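Local coordinates for protein galactitol 1-phosphate 5-dehydrogenase (Escherichia coli, PDB 4UEJ) that oxidises galactitol 1-phosphate to D-tagatose 6-phosphate with NAD(+), as a homodimeric zinc-dependent dehydrogenase of the alcohol dehydrogenase family, at residues A80-F90 / K124-P132; I143-H154 / M288-W299. All coordinates share one frame; numbering follows the deposited sequence.

Contact 1 (A80-F90 / K124-P132). With ZN (zinc ion), chain C.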
loop_
_atom_site.group_PDB
_atom_site.type_symbol
_atom_site.label_atom_id
_atom_site.label_comp_id
_atom_site.label_asym_id
_atom_site.label_seq_id
_atom_site.Cartn_x
_atom_site.Cartn_y
_atom_site.Cartn_z
ATOM N N ALA A 80 21.312 -14.638 -30.228
ATOM C CA ALA A 80 21.500 -13.660 -29.165
ATOM C C ALA A 80 20.411 -13.808 -28.122
ATOM O O ALA A 80 19.241 -13.945 -28.466
ATOM C CB ALA A 80 21.496 -12.257 -29.734
ATOM N N VAL A 81 20.798 -13.780 -26.849
ATOM C CA VAL A 81 19.837 -13.893 -25.757
ATOM C C VAL A 81 20.171 -12.956 -24.602
ATOM O O VAL A 81 21.322 -12.550 -24.426
ATOM C CB VAL A 81 19.767 -15.340 -25.198
ATOM C CG1 VAL A 81 19.207 -16.292 -26.238
ATOM C CG2 VAL A 81 21.141 -15.795 -24.727
ATOM N N ALA A 82 19.148 -12.604 -23.831
ATOM C CA ALA A 82 19.339 -12.029 -22.504
ATOM C C ALA A 82 18.982 -13.085 -21.487
ATOM O O ALA A 82 18.163 -13.943 -21.764
ATOM C CB ALA A 82 18.472 -10.798 -22.302
ATOM N N CYS A 83 19.581 -13.013 -20.306
ATOM C CA CYS A 83 19.222 -13.934 -19.242
ATOM C C CYS A 83 17.921 -13.530 -18.547
ATOM O O CYS A 83 17.721 -12.362 -18.236
ATOM C CB CYS A 83 20.343 -14.009 -18.220
ATOM S SG CYS A 83 19.988 -15.067 -16.824
ATOM N N VAL A 84 17.058 -14.521 -18.325
ATOM C CA VAL A 84 15.883 -14.399 -17.473
ATOM C C VAL A 84 16.262 -15.113 -16.182
ATOM O O VAL A 84 16.239 -16.336 -16.129
ATOM C CB VAL A 84 14.643 -15.040 -18.111
ATOM C CG1 VAL A 84 13.412 -14.851 -17.222
ATOM C CG2 VAL A 84 14.407 -14.464 -19.491
ATOM N N PRO A 85 16.682 -14.355 -15.160
ATOM C CA PRO A 85 17.451 -15.016 -14.097
ATOM C C PRO A 85 16.624 -15.824 -13.098
ATOM O O PRO A 85 17.179 -16.717 -12.465
ATOM C CB PRO A 85 18.154 -13.846 -13.394
ATOM C CG PRO A 85 17.283 -12.632 -13.700
ATOM C CD PRO A 85 16.773 -12.882 -15.095
ATOM N N LEU A 86 15.339 -15.519 -12.968
ATOM C CA LEU A 86 14.457 -16.262 -12.055
ATOM C C LEU A 86 14.059 -17.585 -12.664
ATOM O O LEU A 86 13.685 -17.634 -13.831
ATOM C CB LEU A 86 13.194 -15.453 -11.736
ATOM C CG LEU A 86 12.132 -16.262 -10.963
ATOM C CD1 LEU A 86 12.623 -16.374 -9.594
ATOM C CD2 LEU A 86 10.770 -15.640 -10.985
ATOM N N LEU A 87 14.122 -18.656 -11.880
ATOM C CA LEU A 87 13.559 -19.922 -12.324
ATOM C C LEU A 87 12.497 -20.371 -11.336
ATOM O O LEU A 87 12.812 -20.967 -10.307
ATOM C CB LEU A 87 14.639 -20.997 -12.475
ATOM C CG LEU A 87 14.163 -22.315 -13.101
ATOM C CD1 LEU A 87 13.775 -22.126 -14.565
ATOM C CD2 LEU A 87 15.201 -23.428 -12.949
ATOM N N PRO A 88 11.227 -20.075 -11.641
ATOM C CA PRO A 88 10.142 -20.597 -10.808
ATOM C C PRO A 88 9.985 -22.103 -11.004
ATOM O O PRO A 88 10.526 -22.669 -11.970
ATOM C CB PRO A 88 8.906 -19.837 -11.302
ATOM C CG PRO A 88 9.246 -19.336 -12.637
ATOM C CD PRO A 88 10.741 -19.271 -12.773
ATOM N N CYS A 89 9.244 -22.744 -10.106
ATOM C CA CYS A 89 9.040 -24.192 -10.179
ATOM C C CYS A 89 7.956 -24.549 -11.199
ATOM O O CYS A 89 7.940 -25.671 -11.733
ATOM C CB CYS A 89 8.685 -24.762 -8.796
ATOM S SG CYS A 89 6.942 -24.588 -8.289
ATOM N N PHE A 90 7.061 -23.588 -11.446
ATOM C CA PHE A 90 5.965 -23.682 -12.415
ATOM C C PHE A 90 4.872 -24.680 -12.058
ATOM O O PHE A 90 3.995 -24.960 -12.885
ATOM C CB PHE A 90 6.497 -24.021 -13.813
ATOM C CG PHE A 90 7.278 -22.918 -14.438
ATOM C CD1 PHE A 90 6.666 -21.724 -14.770
ATOM C CD2 PHE A 90 8.626 -23.082 -14.716
ATOM C CE1 PHE A 90 7.393 -20.704 -15.353
ATOM C CE2 PHE A 90 9.356 -22.068 -15.296
ATOM C CZ PHE A 90 8.736 -20.882 -15.622
ATOM N N LYS A 124 18.709 -23.025 -17.813
ATOM C CA LYS A 124 17.556 -23.619 -18.483
ATOM C C LYS A 124 17.145 -22.785 -19.689
ATOM O O LYS A 124 17.354 -21.573 -19.713
ATOM C CB LYS A 124 16.366 -23.752 -17.528
ATOM C CG LYS A 124 16.679 -24.463 -16.232
ATOM C CD LYS A 124 17.317 -25.811 -16.458
ATOM C CE LYS A 124 17.609 -26.463 -15.115
ATOM N NZ LYS A 124 18.310 -27.767 -15.237
ATOM N N ARG A 125 16.565 -23.442 -20.689
ATOM C CA ARG A 125 15.943 -22.738 -21.814
ATOM C C ARG A 125 15.039 -21.606 -21.330
ATOM O O ARG A 125 15.022 -20.511 -21.900
ATOM C CB ARG A 125 15.138 -23.717 -22.680
ATOM C CG ARG A 125 14.220 -23.052 -23.710
ATOM C CD ARG A 125 15.013 -22.238 -24.713
ATOM N NE ARG A 125 14.151 -21.530 -25.657
ATOM C CZ ARG A 125 13.714 -20.283 -25.492
ATOM N NH1 ARG A 125 14.046 -19.590 -24.408
ATOM N NH2 ARG A 125 12.940 -19.725 -26.413
ATOM N N LYS A 126 14.302 -21.861 -20.257
ATOM C CA LYS A 126 13.368 -20.870 -19.744
ATOM C C LYS A 126 14.081 -19.687 -19.092
ATOM O O LYS A 126 13.440 -18.700 -18.738
ATOM C CB LYS A 126 12.397 -21.513 -18.757
ATOM C CG LYS A 126 11.318 -22.342 -19.452
ATOM C CD LYS A 126 10.206 -22.737 -18.502
ATOM C CE LYS A 126 8.883 -22.893 -19.237
ATOM N NZ LYS A 126 8.999 -23.827 -20.393
ATOM N N ASN A 127 15.400 -19.794 -18.942
ATOM C CA ASN A 127 16.210 -18.710 -18.385
ATOM C C ASN A 127 16.897 -17.851 -19.446
ATOM O O ASN A 127 17.787 -17.071 -19.124
ATOM C CB ASN A 127 17.289 -19.260 -17.442
ATOM C CG ASN A 127 16.724 -19.844 -16.168
ATOM O OD1 ASN A 127 17.053 -20.976 -15.798
ATOM N ND2 ASN A 127 15.883 -19.071 -15.476
ATOM N N VAL A 128 16.523 -18.010 -20.711
ATOM C CA VAL A 128 17.021 -17.083 -21.727
ATOM C C VAL A 128 15.875 -16.544 -22.563
ATOM O O VAL A 128 14.844 -17.202 -22.738
ATOM C CB VAL A 128 18.071 -17.722 -22.662
ATOM C CG1 VAL A 128 19.327 -18.099 -21.888
ATOM C CG2 VAL A 128 17.500 -18.928 -23.367
ATOM N N PHE A 129 16.084 -15.338 -23.076
ATOM C CA PHE A 129 15.080 -14.589 -23.812
ATOM C C PHE A 129 15.730 -14.088 -25.086
ATOM O O PHE A 129 16.706 -13.358 -25.035
ATOM C CB PHE A 129 14.551 -13.439 -22.949
ATOM C CG PHE A 129 13.660 -12.469 -23.667
ATOM C CD1 PHE A 129 12.303 -12.716 -23.791
ATOM C CD2 PHE A 129 14.168 -11.270 -24.156
ATOM C CE1 PHE A 129 11.471 -11.804 -24.425
ATOM C CE2 PHE A 129 13.344 -10.359 -24.788
ATOM C CZ PHE A 129 11.990 -10.633 -24.925
ATOM N N ALA A 130 15.201 -14.521 -26.225
ATOM C CA ALA A 130 15.832 -14.246 -27.511
ATOM C C ALA A 130 15.748 -12.770 -27.867
ATOM O O ALA A 130 14.690 -12.164 -27.752
ATOM C CB ALA A 130 15.194 -15.089 -28.603
ATOM N N LEU A 131 16.871 -12.213 -28.310
ATOM C CA LEU A 131 16.949 -10.816 -28.734
ATOM C C LEU A 131 16.726 -10.693 -30.236
ATOM O O LEU A 131 17.037 -11.617 -30.990
ATOM C CB LEU A 131 18.318 -10.221 -28.371
ATOM C CG LEU A 131 18.797 -10.454 -26.941
ATOM C CD1 LEU A 131 20.177 -9.862 -26.707
ATOM C CD2 LEU A 131 17.795 -9.861 -26.011
ATOM N N PRO A 132 16.205 -9.545 -30.679
ATOM C CA PRO A 132 16.190 -9.264 -32.117
ATOM C C PRO A 132 17.609 -9.315 -32.663
ATOM O O PRO A 132 18.546 -8.903 -31.979
ATOM C CB PRO A 132 15.612 -7.847 -32.202
ATOM C CG PRO A 132 14.876 -7.655 -30.924
ATOM C CD PRO A 132 15.644 -8.438 -29.890
HETATM ZN ZN ZN C . 6.353 -22.333 -8.009
HETATM O O HOH W 1 18.079 -14.137 -30.919
#
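N127 and V84 grip each other twice: V84 N donates to N127 O (2.8 Å), and N127 ND2 returns a bond to V84 O, also 2.8 Å, with V84 O lying 20° out of the plane of the N127 amide. N127 CG lies anti to the carbonyl carbon (chi1 -69°), which turns the amide across L87, whose CD1 lies 3.7 Å from N127 OD1. With an alanine here, V84 O would probably lose its side-chain donor, K124 N its weak acceptor OD1, and L87 CD1 its neighbour. Beyond this junction, A82 and F129 form a hydrogen-bonded antiparallel pair, A82 N to F129 O being 2.8 Å. V84 CG2 packs on F129 CB at 3.6 Å, and V81 meets V128 on the other face of the sheet. Further along, K126 lays its methylene CD against F90 CE2 (3.4 Å), while L87 CD2 touches K124 CG. C89, the residue just before F90, binds through SG the zinc that C92, C95 and C103 complete, tying the paired strands of the GroES-like domain to the four-cysteine zinc lobe. Two V84-N127 bonds and the weak one from K124 N thus satisfy the buried amide with backbone groups and fix its rotation beside strands 80-83 and 128-130.

Contact 2 (I143-H154 / M288-W299); sequences IEPITVGLHAFH and MNYSSPWPGQEW
E298 pushes its side chain into a hollow on the helix 143-155, among T147, L150, H151 and H154, as a knob into a hole. Its CB rests on T147 CB at 3.9 Å; CG, anti to the carbonyl carbon (chi1 -66°), comes 3.6 Å from H151 N and also touches L150 CB. A bend at chi2 (92°) brings CD near both histidine ND1 atoms. At the tip the two oxygens divide the work. OE2 accepts from H151 ND1 at 2.6 Å in a nearly straight bond (173°), in the plane of the imidazole but on the anti side of the carboxylate, and takes a weak second bond from H154 ND1, whose ring stands almost upright to the carboxylate. OE1 takes the S291 hydroxyl on its syn lone pair. This buried carboxylate therefore has three donors. With E298 at ND1 and E280 of the second subunit at NE2, the H151 ring is probably doubly protonated and positively charged.

One turn earlier in the helix, T147 OG1 accepts from N289 ND2 at 2.8 Å. The same T147 OG1 donates to E144 O, while T147 CG2 sits over the five-membered ring of W299, 3.8 Å from its centroid, a CH-pi contact. P295 CB covers the opposite face of that indole. N289 ND2 also gives E144 OE2 a weak bond (3.3 Å), and a water links that oxygen with N289 OD1 and Y290 OH, which probably helps position E144, a likely catalytic-zinc ligand by similarity.

The helix 143-155 packs against M288-S291 and the first turn of helix 297-307, while I146 faces helix 171-182 and F153 packs on strand 231-235.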
loop_
_atom_site.group_PDB
_atom_site.type_symbol
_atom_site.label_atom_id
_atom_site.label_comp_id
_atom_site.label_asym_id
_atom_site.label_seq_id
_atom_site.Cartn_x
_atom_site.Cartn_y
_atom_site.Cartn_z
ATOM N N ILE A 143 17.999 -5.427 -20.510
ATOM C CA ILE A 143 16.595 -5.829 -20.568
ATOM C C ILE A 143 16.035 -6.163 -19.192
ATOM O O ILE A 143 14.945 -5.708 -18.846
ATOM C CB ILE A 143 16.398 -7.020 -21.499
ATOM C CG1 ILE A 143 16.697 -6.584 -22.929
ATOM C CG2 ILE A 143 14.971 -7.558 -21.403
ATOM C CD1 ILE A 143 16.269 -7.600 -23.938
ATOM N N GLU A 144 16.774 -6.947 -18.411
ATOM C CA GLU A 144 16.330 -7.308 -17.079
ATOM C C GLU A 144 16.096 -6.059 -16.190
ATOM O O GLU A 144 15.011 -5.924 -15.601
ATOM C CB GLU A 144 17.326 -8.297 -16.458
ATOM C CG GLU A 144 16.774 -9.109 -15.301
ATOM C CD GLU A 144 16.879 -8.400 -13.982
ATOM O OE1 GLU A 144 17.511 -7.325 -13.934
ATOM O OE2 GLU A 144 16.308 -8.907 -12.990
ATOM N N PRO A 145 17.069 -5.122 -16.122
ATOM C CA PRO A 145 16.759 -3.948 -15.290
ATOM C C PRO A 145 15.633 -3.052 -15.848
ATOM O O PRO A 145 14.915 -2.437 -15.038
ATOM C CB PRO A 145 18.108 -3.195 -15.221
ATOM C CG PRO A 145 18.954 -3.776 -16.295
ATOM C CD PRO A 145 18.510 -5.203 -16.431
ATOM N N ILE A 146 15.437 -3.015 -17.166
ATOM C CA ILE A 146 14.279 -2.309 -17.726
ATOM C C ILE A 146 12.987 -2.915 -17.195
ATOM O O ILE A 146 12.069 -2.206 -16.781
ATOM C CB ILE A 146 14.267 -2.360 -19.246
ATOM C CG1 ILE A 146 15.416 -1.512 -19.785
ATOM C CG2 ILE A 146 12.953 -1.788 -19.808
ATOM C CD1 ILE A 146 15.683 -1.790 -21.219
ATOM N N THR A 147 12.927 -4.241 -17.189
ATOM C CA THR A 147 11.679 -4.883 -16.796
ATOM C C THR A 147 11.323 -4.662 -15.337
ATOM O O THR A 147 10.175 -4.836 -14.982
ATOM C CB THR A 147 11.675 -6.406 -17.056
ATOM O OG1 THR A 147 12.675 -7.053 -16.253
ATOM C CG2 THR A 147 11.894 -6.691 -18.557
ATOM N N VAL A 148 12.290 -4.303 -14.497
ATOM C CA VAL A 148 11.985 -3.995 -13.101
ATOM C C VAL A 148 10.959 -2.853 -13.022
ATOM O O VAL A 148 9.900 -2.976 -12.374
ATOM C CB VAL A 148 13.243 -3.622 -12.319
ATOM C CG1 VAL A 148 12.885 -3.166 -10.925
ATOM C CG2 VAL A 148 14.194 -4.819 -12.257
ATOM N N GLY A 149 11.271 -1.752 -13.694
ATOM C CA GLY A 149 10.391 -0.603 -13.734
ATOM C C GLY A 149 9.101 -0.917 -14.456
ATOM O O GLY A 149 8.035 -0.498 -14.025
ATOM N N LEU A 150 9.196 -1.671 -15.547
ATOM C CA LEU A 150 8.019 -2.029 -16.311
ATOM C C LEU A 150 7.068 -2.872 -15.473
ATOM O O LEU A 150 5.855 -2.741 -15.600
ATOM C CB LEU A 150 8.381 -2.789 -17.581
ATOM C CG LEU A 150 9.070 -1.939 -18.656
ATOM C CD1 LEU A 150 9.273 -2.806 -19.909
ATOM C CD2 LEU A 150 8.206 -0.743 -18.995
ATOM N N HIS A 151 7.626 -3.738 -14.635
ATOM C CA HIS A 151 6.794 -4.586 -13.784
ATOM C C HIS A 151 6.007 -3.739 -12.792
ATOM O O HIS A 151 4.821 -3.979 -12.571
ATOM C CB HIS A 151 7.638 -5.605 -13.018
ATOM C CG HIS A 151 6.815 -6.546 -12.198
ATOM N ND1 HIS A 151 5.933 -7.445 -12.763
ATOM C CD2 HIS A 151 6.710 -6.712 -10.860
ATOM C CE1 HIS A 151 5.327 -8.126 -11.807
ATOM N NE2 HIS A 151 5.790 -7.708 -10.639
ATOM N N ALA A 152 6.675 -2.755 -12.200
ATOM C CA ALA A 152 5.981 -1.817 -11.302
ATOM C C ALA A 152 4.878 -1.046 -12.023
ATOM O O ALA A 152 3.771 -0.924 -11.480
ATOM C CB ALA A 152 6.958 -0.863 -10.665
ATOM N N PHE A 153 5.153 -0.525 -13.226
ATOM C CA PHE A 153 4.093 0.126 -14.018
ATOM C C PHE A 153 2.918 -0.820 -14.284
ATOM O O PHE A 153 1.748 -0.433 -14.218
ATOM C CB PHE A 153 4.633 0.642 -15.362
ATOM C CG PHE A 153 5.623 1.766 -15.235
ATOM C CD1 PHE A 153 5.649 2.575 -14.112
ATOM C CD2 PHE A 153 6.548 2.002 -16.241
ATOM C CE1 PHE A 153 6.566 3.613 -13.998
ATOM C CE2 PHE A 153 7.470 3.045 -16.129
ATOM C CZ PHE A 153 7.488 3.834 -15.003
ATOM N N HIS A 154 3.233 -2.069 -14.600
ATOM C CA HIS A 154 2.200 -3.066 -14.859
ATOM C C HIS A 154 1.313 -3.284 -13.641
ATOM O O HIS A 154 0.089 -3.336 -13.760
ATOM C CB HIS A 154 2.840 -4.392 -15.280
ATOM C CG HIS A 154 1.848 -5.480 -15.548
ATOM N ND1 HIS A 154 2.158 -6.816 -15.420
ATOM C CD2 HIS A 154 0.555 -5.431 -15.946
ATOM C CE1 HIS A 154 1.097 -7.544 -15.719
ATOM N NE2 HIS A 154 0.111 -6.727 -16.043
ATOM N N MET A 288 10.534 -8.347 -8.161
ATOM C CA MET A 288 11.126 -8.865 -9.379
ATOM C C MET A 288 10.463 -8.288 -10.622
ATOM O O MET A 288 10.186 -7.094 -10.683
ATOM C CB MET A 288 11.080 -10.390 -9.378
ATOM C CG MET A 288 11.923 -10.978 -8.270
ATOM S SD MET A 288 12.339 -12.704 -8.525
ATOM C CE MET A 288 11.334 -13.491 -7.280
ATOM N N ASN A 289 10.258 -9.115 -11.637
ATOM C CA ASN A 289 9.888 -8.566 -12.926
ATOM C C ASN A 289 9.267 -9.539 -13.913
ATOM O O ASN A 289 9.657 -9.589 -15.080
ATOM C CB ASN A 289 11.134 -7.914 -13.555
ATOM C CG ASN A 289 12.451 -8.655 -13.237
ATOM O OD1 ASN A 289 12.785 -8.968 -12.082
ATOM N ND2 ASN A 289 13.226 -8.893 -14.276
ATOM N N TYR A 290 8.281 -10.298 -13.453
ATOM C CA TYR A 290 7.722 -11.366 -14.263
ATOM C C TYR A 290 6.225 -11.365 -14.208
ATOM O O TYR A 290 5.620 -10.924 -13.228
ATOM C CB TYR A 290 8.244 -12.733 -13.808
ATOM C CG TYR A 290 9.735 -12.731 -13.735
ATOM C CD1 TYR A 290 10.491 -12.885 -14.882
ATOM C CD2 TYR A 290 10.390 -12.522 -12.531
ATOM C CE1 TYR A 290 11.857 -12.847 -14.837
ATOM C CE2 TYR A 290 11.754 -12.492 -12.473
ATOM C CZ TYR A 290 12.485 -12.653 -13.637
ATOM O OH TYR A 290 13.856 -12.621 -13.611
ATOM N N SER A 291 5.637 -11.869 -15.282
ATOM C CA SER A 291 4.205 -12.065 -15.345
ATOM C C SER A 291 3.913 -13.137 -16.382
ATOM O O SER A 291 4.814 -13.621 -17.069
ATOM C CB SER A 291 3.482 -10.756 -15.678
ATOM O OG SER A 291 3.911 -10.233 -16.920
ATOM N N SER A 292 2.649 -13.519 -16.481
ATOM C CA SER A 292 2.244 -14.570 -17.402
ATOM C C SER A 292 1.754 -13.978 -18.723
ATOM O O SER A 292 1.092 -12.941 -18.722
ATOM C CB SER A 292 1.155 -15.431 -16.762
ATOM O OG SER A 292 0.597 -16.318 -17.709
ATOM N N PRO A 293 2.076 -14.635 -19.854
ATOM C CA PRO A 293 2.870 -15.867 -19.932
ATOM C C PRO A 293 4.369 -15.624 -19.776
ATOM O O PRO A 293 4.882 -14.612 -20.258
ATOM C CB PRO A 293 2.549 -16.397 -21.328
ATOM C CG PRO A 293 2.289 -15.174 -22.124
ATOM C CD PRO A 293 1.643 -14.185 -21.190
ATOM N N TRP A 294 5.038 -16.548 -19.093
ATOM C CA TRP A 294 6.472 -16.470 -18.800
ATOM C C TRP A 294 7.330 -16.102 -20.014
ATOM O O TRP A 294 7.158 -16.687 -21.077
ATOM C CB TRP A 294 6.947 -17.815 -18.239
ATOM C CG TRP A 294 8.383 -17.821 -17.846
ATOM C CD1 TRP A 294 9.435 -18.322 -18.565
ATOM C CD2 TRP A 294 8.939 -17.280 -16.640
ATOM N NE1 TRP A 294 10.610 -18.127 -17.873
ATOM C CE2 TRP A 294 10.332 -17.489 -16.692
ATOM C CE3 TRP A 294 8.391 -16.640 -15.520
ATOM C CZ2 TRP A 294 11.183 -17.091 -15.668
ATOM C CZ3 TRP A 294 9.234 -16.240 -14.508
ATOM C CH2 TRP A 294 10.620 -16.459 -14.589
ATOM N N PRO A 295 8.272 -15.149 -19.854
ATOM C CA PRO A 295 8.596 -14.394 -18.636
ATOM C C PRO A 295 7.720 -13.171 -18.404
ATOM O O PRO A 295 7.837 -12.528 -17.360
ATOM C CB PRO A 295 10.046 -13.964 -18.875
ATOM C CG PRO A 295 10.111 -13.770 -20.364
ATOM C CD PRO A 295 9.239 -14.876 -20.934
ATOM N N GLY A 296 6.866 -12.833 -19.366
ATOM C CA GLY A 296 5.911 -11.762 -19.144
ATOM C C GLY A 296 5.995 -10.663 -20.175
ATOM O O GLY A 296 7.021 -10.495 -20.838
ATOM N N GLN A 297 4.908 -9.912 -20.317
ATOM C CA GLN A 297 4.870 -8.848 -21.302
ATOM C C GLN A 297 5.958 -7.813 -21.054
ATOM O O GLN A 297 6.397 -7.153 -22.002
ATOM C CB GLN A 297 3.496 -8.178 -21.322
ATOM C CG GLN A 297 3.212 -7.282 -20.134
ATOM C CD GLN A 297 2.731 -5.914 -20.569
ATOM O OE1 GLN A 297 2.951 -5.503 -21.713
ATOM N NE2 GLN A 297 2.068 -5.201 -19.665
ATOM N N GLU A 298 6.417 -7.686 -19.805
ATOM C CA GLU A 298 7.485 -6.726 -19.487
ATOM C C GLU A 298 8.714 -6.938 -20.374
ATOM O O GLU A 298 9.354 -5.983 -20.825
ATOM C CB GLU A 298 7.902 -6.828 -18.012
ATOM C CG GLU A 298 6.830 -6.411 -16.987
ATOM C CD GLU A 298 5.966 -7.581 -16.521
ATOM O OE1 GLU A 298 5.754 -8.522 -17.320
ATOM O OE2 GLU A 298 5.499 -7.568 -15.354
ATOM N N TRP A 299 9.049 -8.197 -20.597
ATOM C CA TRP A 299 10.228 -8.560 -21.373
ATOM C C TRP A 299 10.075 -8.199 -22.855
ATOM O O TRP A 299 10.980 -7.616 -23.446
ATOM C CB TRP A 299 10.511 -10.054 -21.179
ATOM C CG TRP A 299 10.996 -10.279 -19.786
ATOM C CD1 TRP A 299 10.241 -10.278 -18.638
ATOM C CD2 TRP A 299 12.352 -10.452 -19.375
ATOM N NE1 TRP A 299 11.053 -10.464 -17.537
ATOM C CE2 TRP A 299 12.356 -10.573 -17.968
ATOM C CE3 TRP A 299 13.574 -10.533 -20.063
ATOM C CZ2 TRP A 299 13.526 -10.768 -17.239
ATOM C CZ3 TRP A 299 14.726 -10.720 -19.342
ATOM C CH2 TRP A 299 14.699 -10.841 -17.942
HETATM O O HOH W 2 14.701 -10.704 -12.213
HETATM O O HOH W 3 9.626 -4.488 -9.879
#

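Contacts 1 and 2 have centres about 12 Å apart and touch directly through the loop of 288-299. K126 O lies 3.0 Å from W294 NE1, a probable hydrogen bond, and L86 O is 3.2 Å from W294 CZ2. The hydroxyl Y290 OH stands 3.3 Å from P85 CD. P85 and E144 meet, their side chains about 4 Å apart at nearest atoms, near the catalytic zinc that C38 and H59 bind. The side chain of P85 comes within about 7 Å of that metal; E144, a zinc ligand by similarity, stays about 4 Å from it, too far for direct coordination in this structure. A glycerol, probably from the crystallisation liquor, lies next to E144. Contact 1 also reaches the separate four-cysteine zinc through C89.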